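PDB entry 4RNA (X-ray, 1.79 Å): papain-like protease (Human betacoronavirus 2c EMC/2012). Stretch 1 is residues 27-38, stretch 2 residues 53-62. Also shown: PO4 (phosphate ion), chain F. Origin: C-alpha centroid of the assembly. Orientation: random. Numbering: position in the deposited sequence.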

ATOM      1  N   THR A  27       3.688   6.860  32.248  1.00 41.42           N
ATOM      2  CA  THR A  27       3.753   5.750  31.277  1.00 37.59           C
ATOM      3  C   THR A  27       4.954   5.843  30.352  1.00 33.12           C
ATOM      4  O   THR A  27       5.554   6.927  30.173  1.00 33.42           O
ATOM      5  CB  THR A  27       2.554   5.776  30.348  1.00 38.17           C
ATOM      6  OG1 THR A  27       2.490   7.072  29.753  1.00 35.40           O
ATOM      7  CG2 THR A  27       1.300   5.418  31.147  1.00 35.57           C
ATOM      8  N   TYR A  28       5.257   4.702  29.721  1.00 36.42           N
ATOM      9  CA  TYR A  28       6.235   4.679  28.608  1.00 32.37           C
ATOM     10  C   TYR A  28       5.862   5.683  27.521  1.00 32.68           C
ATOM     11  O   TYR A  28       6.686   6.502  27.049  1.00 32.22           O
ATOM     12  CB  TYR A  28       6.232   3.294  28.016  1.00 29.41           C
ATOM     13  CG  TYR A  28       7.096   2.336  28.752  1.00 31.54           C
ATOM     14  CD1 TYR A  28       8.481   2.400  28.626  1.00 32.97           C
ATOM     15  CD2 TYR A  28       6.536   1.330  29.576  1.00 33.69           C
ATOM     16  CE1 TYR A  28       9.308   1.492  29.277  1.00 33.43           C
ATOM     17  CE2 TYR A  28       7.357   0.420  30.242  1.00 35.42           C
ATOM     18  CZ  TYR A  28       8.737   0.527  30.091  1.00 34.21           C
ATOM     19  OH  TYR A  28       9.590  -0.318  30.743  1.00 42.22           O
ATOM     20  N   ARG A  29       4.571   5.662  27.153  1.00 36.01           N
ATOM     21  CA  ARG A  29       4.082   6.632  26.173  1.00 35.86           C
ATOM     22  C   ARG A  29       4.424   8.079  26.531  1.00 32.84           C
ATOM     23  O   ARG A  29       5.036   8.812  25.716  1.00 33.45           O
ATOM     24  CB  ARG A  29       2.580   6.478  25.948  1.00 33.89           C
ATOM     25  CG  ARG A  29       2.109   7.488  24.876  1.00 38.82           C
ATOM     26  CD  ARG A  29       0.605   7.765  24.865  1.00 37.00           C
ATOM     27  NE  ARG A  29      -0.157   6.544  24.795  1.00 35.27           N
ATOM     28  CZ  ARG A  29      -0.775   6.123  23.695  1.00 41.62           C
ATOM     29  NH1 ARG A  29      -0.709   6.842  22.560  1.00 36.84           N
ATOM     30  NH2 ARG A  29      -1.510   5.007  23.749  1.00 38.30           N
ATOM     31  N   SER A  30       4.109   8.499  27.759  1.00 31.32           N
ATOM     32  CA  SER A  30       4.414   9.877  28.189  1.00 35.29           C
ATOM     33  C   SER A  30       5.898  10.158  28.239  1.00 34.55           C
ATOM     34  O   SER A  30       6.329  11.274  27.926  1.00 37.83           O
ATOM     35  CB  SER A  30       3.850  10.192  29.573  1.00 41.85           C
ATOM     36  OG  SER A  30       2.578   9.594  29.692  1.00 55.91           O
ATOM     37  N   GLN A  31       6.687   9.152  28.617  1.00 35.27           N
ATOM     38  CA  GLN A  31       8.141   9.376  28.746  1.00 37.40           C
ATOM     39  C   GLN A  31       8.916   9.267  27.449  1.00 38.46           C
ATOM     40  O   GLN A  31       9.991   9.946  27.248  1.00 33.77           O
ATOM     41  CB  GLN A  31       8.676   8.364  29.775  1.00 37.71           C
ATOM     42  CG  GLN A  31       8.092   8.616  31.189  1.00 39.32           C
ATOM     43  CD  GLN A  31       8.895   7.907  32.257  1.00 37.39           C
ATOM     44  OE1 GLN A  31      10.072   8.268  32.520  1.00 36.54           O
ATOM     45  NE2 GLN A  31       8.336   6.864  32.799  1.00 35.12           N
ATOM     46  N   LEU A  32       8.412   8.404  26.570  1.00 32.57           N
ATOM     47  CA  LEU A  32       9.253   7.936  25.424  1.00 36.40           C
ATOM     48  C   LEU A  32       8.451   7.831  24.122  1.00 32.66           C
ATOM     49  O   LEU A  32       8.759   8.458  23.132  1.00 33.77           O
ATOM     50  CB  LEU A  32       9.864   6.596  25.821  1.00 37.83           C
ATOM     51  CG  LEU A  32      10.870   5.831  25.008  1.00 37.47           C
ATOM     52  CD1 LEU A  32      12.091   6.728  24.695  1.00 34.73           C
ATOM     53  CD2 LEU A  32      11.216   4.515  25.784  1.00 31.78           C
ATOM     54  N   GLY A  33       7.394   7.038  24.112  1.00 27.77           N
ATOM     55  CA  GLY A  33       6.603   6.934  22.875  1.00 28.35           C
ATOM     56  C   GLY A  33       5.988   5.562  22.862  1.00 32.72           C
ATOM     57  O   GLY A  33       5.949   4.932  23.935  1.00 31.55           O
ATOM     58  N   CYS A  34       5.547   5.111  21.685  1.00 31.50           N
ATOM     59  CA  CYS A  34       4.924   3.803  21.500  1.00 30.68           C
ATOM     60  C   CYS A  34       6.047   2.762  21.518  1.00 34.51           C
ATOM     61  O   CYS A  34       6.973   2.827  20.699  1.00 28.76           O
ATOM     62  CB  CYS A  34       4.208   3.730  20.153  1.00 34.59           C
ATOM     63  SG  CYS A  34       3.484   2.074  19.925  1.00 38.57           S
ATOM     64  N   VAL A  35       5.953   1.812  22.440  1.00 32.16           N
ATOM     65  CA  VAL A  35       7.077   0.862  22.623  1.00 36.29           C
ATOM     66  C   VAL A  35       6.564  -0.558  22.728  1.00 33.81           C
ATOM     67  O   VAL A  35       5.526  -0.840  23.376  1.00 33.28           O
ATOM     68  CB  VAL A  35       7.933   1.170  23.903  1.00 38.78           C
ATOM     69  CG1 VAL A  35       8.858   2.360  23.710  1.00 35.28           C
ATOM     70  CG2 VAL A  35       7.021   1.378  25.089  1.00 33.97           C
ATOM     71  N   PHE A  36       7.324  -1.463  22.131  1.00 33.14           N
ATOM     72  CA  PHE A  36       6.934  -2.899  22.212  1.00 29.77           C
ATOM     73  C   PHE A  36       8.012  -3.619  23.003  1.00 31.83           C
ATOM     74  O   PHE A  36       9.219  -3.305  22.877  1.00 33.35           O
ATOM     75  CB  PHE A  36       6.885  -3.532  20.812  1.00 28.99           C
ATOM     76  CG  PHE A  36       5.628  -3.204  20.053  1.00 33.38           C
ATOM     77  CD1 PHE A  36       5.355  -1.914  19.697  1.00 31.03           C
ATOM     78  CD2 PHE A  36       4.655  -4.215  19.817  1.00 31.97           C
ATOM     79  CE1 PHE A  36       4.179  -1.592  19.007  1.00 33.84           C
ATOM     80  CE2 PHE A  36       3.485  -3.920  19.117  1.00 33.35           C
ATOM     81  CZ  PHE A  36       3.243  -2.596  18.739  1.00 37.67           C
ATOM     82  N   PHE A  37       7.596  -4.641  23.738  1.00 39.19           N
ATOM     83  CA  PHE A  37       8.522  -5.524  24.434  1.00 44.96           C
ATOM     84  C   PHE A  37       8.023  -6.943  24.302  1.00 47.11           C
ATOM     85  O   PHE A  37       6.861  -7.253  24.635  1.00 45.57           O
ATOM     86  CB  PHE A  37       8.604  -5.163  25.918  1.00 50.60           C
ATOM     87  CG  PHE A  37       9.462  -6.109  26.727  1.00 55.85           C
ATOM     88  CD1 PHE A  37      10.860  -5.999  26.714  1.00 56.85           C
ATOM     89  CD2 PHE A  37       8.875  -7.115  27.508  1.00 60.91           C
ATOM     90  CE1 PHE A  37      11.659  -6.874  27.464  1.00 61.74           C
ATOM     91  CE2 PHE A  37       9.667  -7.998  28.245  1.00 69.38           C
ATOM     92  CZ  PHE A  37      11.057  -7.874  28.233  1.00 64.96           C
ATOM     93  N   ASN A  38       8.898  -7.795  23.799  1.00 49.13           N
ATOM     94  CA  ASN A  38       8.593  -9.190  23.604  1.00 53.41           C
ATOM     95  C   ASN A  38       7.277  -9.346  22.863  1.00 53.20           C
ATOM     96  O   ASN A  38       6.465 -10.189  23.181  1.00 52.20           O
ATOM     97  CB  ASN A  38       8.575  -9.925  24.949  1.00 64.17           C
ATOM     98  CG  ASN A  38       8.861 -11.405  24.795  1.00 74.19           C
ATOM     99  OD1 ASN A  38       9.832 -11.790  24.135  1.00 87.77           O
ATOM    100  ND2 ASN A  38       8.012 -12.246  25.385  1.00 72.60           N
ATOM    101  N   GLY A  53      17.668  -2.385  32.380  1.00 38.42           N
ATOM    102  CA  GLY A  53      18.618  -3.091  31.540  1.00 38.62           C
ATOM    103  C   GLY A  53      18.105  -3.835  30.316  1.00 41.71           C
ATOM    104  O   GLY A  53      18.909  -4.318  29.522  1.00 44.13           O
ATOM    105  N   HIS A  54      16.785  -3.941  30.151  1.00 40.50           N
ATOM    106  CA  HIS A  54      16.178  -4.578  28.951  1.00 44.96           C
ATOM    107  C   HIS A  54      16.111  -3.674  27.735  1.00 46.91           C
ATOM    108  O   HIS A  54      16.215  -2.427  27.837  1.00 36.99           O
ATOM    109  CB  HIS A  54      14.789  -5.100  29.265  1.00 52.02           C
ATOM    110  CG  HIS A  54      14.797  -6.364  30.062  1.00 62.10           C
ATOM    111  ND1 HIS A  54      14.680  -7.586  29.487  1.00 67.31           N
ATOM    112  CD2 HIS A  54      14.950  -6.581  31.429  1.00 67.67           C
ATOM    113  CE1 HIS A  54      14.721  -8.534  30.446  1.00 70.09           C
ATOM    114  NE2 HIS A  54      14.891  -7.921  31.634  1.00 72.20           N
ATOM    115  N   SER A  55      15.958  -4.323  26.580  1.00 44.62           N
ATOM    116  CA  SER A  55      15.808  -3.688  25.255  1.00 41.68           C
ATOM    117  C   SER A  55      14.362  -3.408  24.898  1.00 41.09           C
ATOM    118  O   SER A  55      13.550  -4.297  25.014  1.00 40.91           O
ATOM    119  CB  SER A  55      16.373  -4.603  24.169  1.00 38.49           C
ATOM    120  OG  SER A  55      17.749  -4.333  24.088  1.00 55.42           O
ATOM    121  N   LEU A  56      14.061  -2.189  24.425  1.00 35.56           N
ATOM    122  CA  LEU A  56      12.700  -1.854  23.984  1.00 36.21           C
ATOM    123  C   LEU A  56      12.668  -1.496  22.527  1.00 34.01           C
ATOM    124  O   LEU A  56      13.586  -0.812  22.006  1.00 31.35           O
ATOM    125  CB  LEU A  56      12.104  -0.691  24.793  1.00 36.71           C
ATOM    126  CG  LEU A  56      11.855  -0.911  26.275  1.00 40.16           C
ATOM    127  CD1 LEU A  56      11.341   0.436  26.814  1.00 36.94           C
ATOM    128  CD2 LEU A  56      10.849  -2.071  26.537  1.00 44.02           C
ATOM    129  N   TYR A  57      11.588  -1.931  21.869  1.00 31.66           N
ATOM    130  CA  TYR A  57      11.408  -1.610  20.447  1.00 31.75           C
ATOM    131  C   TYR A  57      10.571  -0.366  20.286  1.00 34.26           C
ATOM    132  O   TYR A  57       9.445  -0.360  20.590  1.00 25.84           O
ATOM    133  CB  TYR A  57      10.799  -2.808  19.703  1.00 33.32           C
ATOM    134  CG  TYR A  57      11.900  -3.637  19.223  1.00 37.48           C
ATOM    135  CD1 TYR A  57      12.459  -4.615  20.040  1.00 37.16           C
ATOM    136  CD2 TYR A  57      12.468  -3.383  17.963  1.00 41.04           C
ATOM    137  CE1 TYR A  57      13.558  -5.352  19.597  1.00 44.72           C
ATOM    138  CE2 TYR A  57      13.530  -4.140  17.497  1.00 43.22           C
ATOM    139  CZ  TYR A  57      14.083  -5.086  18.331  1.00 43.01           C
ATOM    140  OH  TYR A  57      15.140  -5.804  17.827  1.00 63.25           O
ATOM    141  N   LEU A  58      11.143   0.739  19.852  1.00 26.02           N
ATOM    142  CA  LEU A  58      10.365   2.004  19.762  1.00 26.27           C
ATOM    143  C   LEU A  58       9.627   2.085  18.398  1.00 27.45           C
ATOM    144  O   LEU A  58      10.198   1.719  17.355  1.00 27.98           O
ATOM    145  CB  LEU A  58      11.302   3.224  19.900  1.00 27.10           C
ATOM    146  CG  LEU A  58      10.632   4.624  19.902  1.00 29.66           C
ATOM    147  CD1 LEU A  58       9.638   4.884  21.090  1.00 26.64           C
ATOM    148  CD2 LEU A  58      11.756   5.639  19.964  1.00 29.22           C
ATOM    149  N   ALA A  59       8.359   2.520  18.381  1.00 29.27           N
ATOM    150  CA  ALA A  59       7.563   2.551  17.104  1.00 28.62           C
ATOM    151  C   ALA A  59       7.338   4.013  16.628  1.00 31.75           C
ATOM    152  O   ALA A  59       6.947   4.217  15.495  1.00 33.70           O
ATOM    153  CB  ALA A  59       6.227   1.798  17.220  1.00 31.29           C
ATOM    154  N   ASP A  60       7.573   5.035  17.473  1.00 30.25           N
ATOM    155  CA  ASP A  60       7.309   6.449  17.045  1.00 31.33           C
ATOM    156  C   ASP A  60       8.031   7.341  17.969  1.00 32.43           C
ATOM    157  O   ASP A  60       8.659   6.862  18.894  1.00 32.52           O
ATOM    158  CB  ASP A  60       5.791   6.827  16.891  1.00 32.66           C
ATOM    159  CG  ASP A  60       4.976   6.687  18.226  1.00 33.32           C
ATOM    160  OD1 ASP A  60       5.578   6.803  19.340  1.00 31.67           O
ATOM    161  OD2 ASP A  60       3.718   6.480  18.148  1.00 45.49           O
ATOM    162  N   ASN A  61       8.092   8.633  17.642  1.00 37.08           N
ATOM    163  CA  ASN A  61       8.989   9.531  18.351  1.00 34.94           C
ATOM    164  C   ASN A  61      10.470   9.327  18.237  1.00 38.19           C
ATOM    165  O   ASN A  61      11.137   9.503  19.246  1.00 33.12           O
ATOM    166  CB  ASN A  61       8.726   9.484  19.841  1.00 36.57           C
ATOM    167  CG  ASN A  61       7.646  10.347  20.178  1.00 40.11           C
ATOM    168  OD1 ASN A  61       6.628   9.866  20.679  1.00 48.50           O
ATOM    169  ND2 ASN A  61       7.761  11.617  19.779  1.00 46.37           N
ATOM    170  N   LEU A  62      10.995   9.099  17.022  1.00 29.56           N
ATOM    171  CA  LEU A  62      12.280   8.520  16.901  1.00 29.40           C
ATOM    172  C   LEU A  62      13.163   9.764  16.783  1.00 31.07           C
ATOM    173  O   LEU A  62      12.695  10.808  16.280  1.00 26.22           O
ATOM    174  CB  LEU A  62      12.394   7.716  15.566  1.00 32.40           C
ATOM    175  CG  LEU A  62      11.475   6.569  15.103  1.00 35.66           C
ATOM    176  CD1 LEU A  62      12.122   5.782  13.951  1.00 28.38           C
ATOM    177  CD2 LEU A  62      10.871   5.648  16.178  1.00 32.05           C
TER
HETATM  178  P   PO4 F 405       8.562  10.115  14.222  1.00 83.96           P
HETATM  179  O1  PO4 F 405       8.973  11.515  14.638  1.00 77.76           O
HETATM  180  O2  PO4 F 405       9.499   9.610  13.147  1.00 96.06           O
HETATM  181  O3  PO4 F 405       8.669   9.121  15.342  1.00 79.09           O
HETATM  182  O4  PO4 F 405       7.131  10.199  13.719  1.00 96.64           O
HETATM  183  O   HOH W   1      11.798   8.865  21.828  1.00 33.54           O

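Gly33 sits where no other residue type would fit: its phi/psi of 151/-162 would jam a CB against the carbonyl O of Leu32, and an ideal CB would also lie 3.0 Å from Asp60 OD1, a clash, and a tight 3.2 Å from Leu58 CD1. With hydrogen in that place, the turn after helix 28-31 can pack closely on residues 58-61. Just beyond it, the Asp60 carboxylate takes the place of a backbone acceptor: Cys34 N donates to Asp60 OD1 (2.9 Å, 172°), and chi1 of Asp60 in the p well brings the carboxylate up to the amide.

From here the two strands run antiparallel, 138° between their N-to-C directions. Ala59 N donates to Cys34 O at 2.7 Å. Phe36 and Tyr57 form a hydrogen-bonded pair, with Phe36 N to Tyr57 O at 2.8 Å and Tyr57 N to Phe36 O at 2.9 Å. Val35 and Leu58, the non-hydrogen-bonded pair between these links, come closer at their CA atoms, 4.5 Å apart; Val35 CA makes a CA-H...O contact with Tyr57 O at 3.4 Å.

On the sheet face of Val35 and Leu58, aliphatic groups meet the helical segment. Val35 CG1 lies 3.7 Å from Leu58 CD1, and Leu32 CG is 4.2 Å from that same methyl. Leu56, the residue with the most area covered across the contact, places CD1 3.4 Å from Tyr28 CE1 and 4.2 Å from Leu32 CD2, while its CD2 reaches Phe37 CB at 3.9 Å. These leucines are buried, and their branched ends fill the space between helix and strand.

The face of Phe36 and Tyr57 is held differently. Their CB atoms approach to 4.1 Å, but the Tyr57 side chain then leads away, and Phe36 CE1 lies 4.3 Å from Ala59 CB. The small Ala59 methyl also meets the sulfur of Cys34, SG to CB 3.9 Å.

At the more open end, Phe37 turns its ring edge toward the face of His54, centroids 5.5 Å apart and planes at 81°; Ser55 O also lies at the edge of the Phe37 ring, 3.6 Å from Phe37 CD1.

At the other end, water 1 bridges the stretches, donating to Asn61 O (2.7 Å from the water O) and weakly to Leu32 O (3.3 Å). The helical segment is capped by Thr27, whose OG1 accepts from Ser30 N at 2.9 Å.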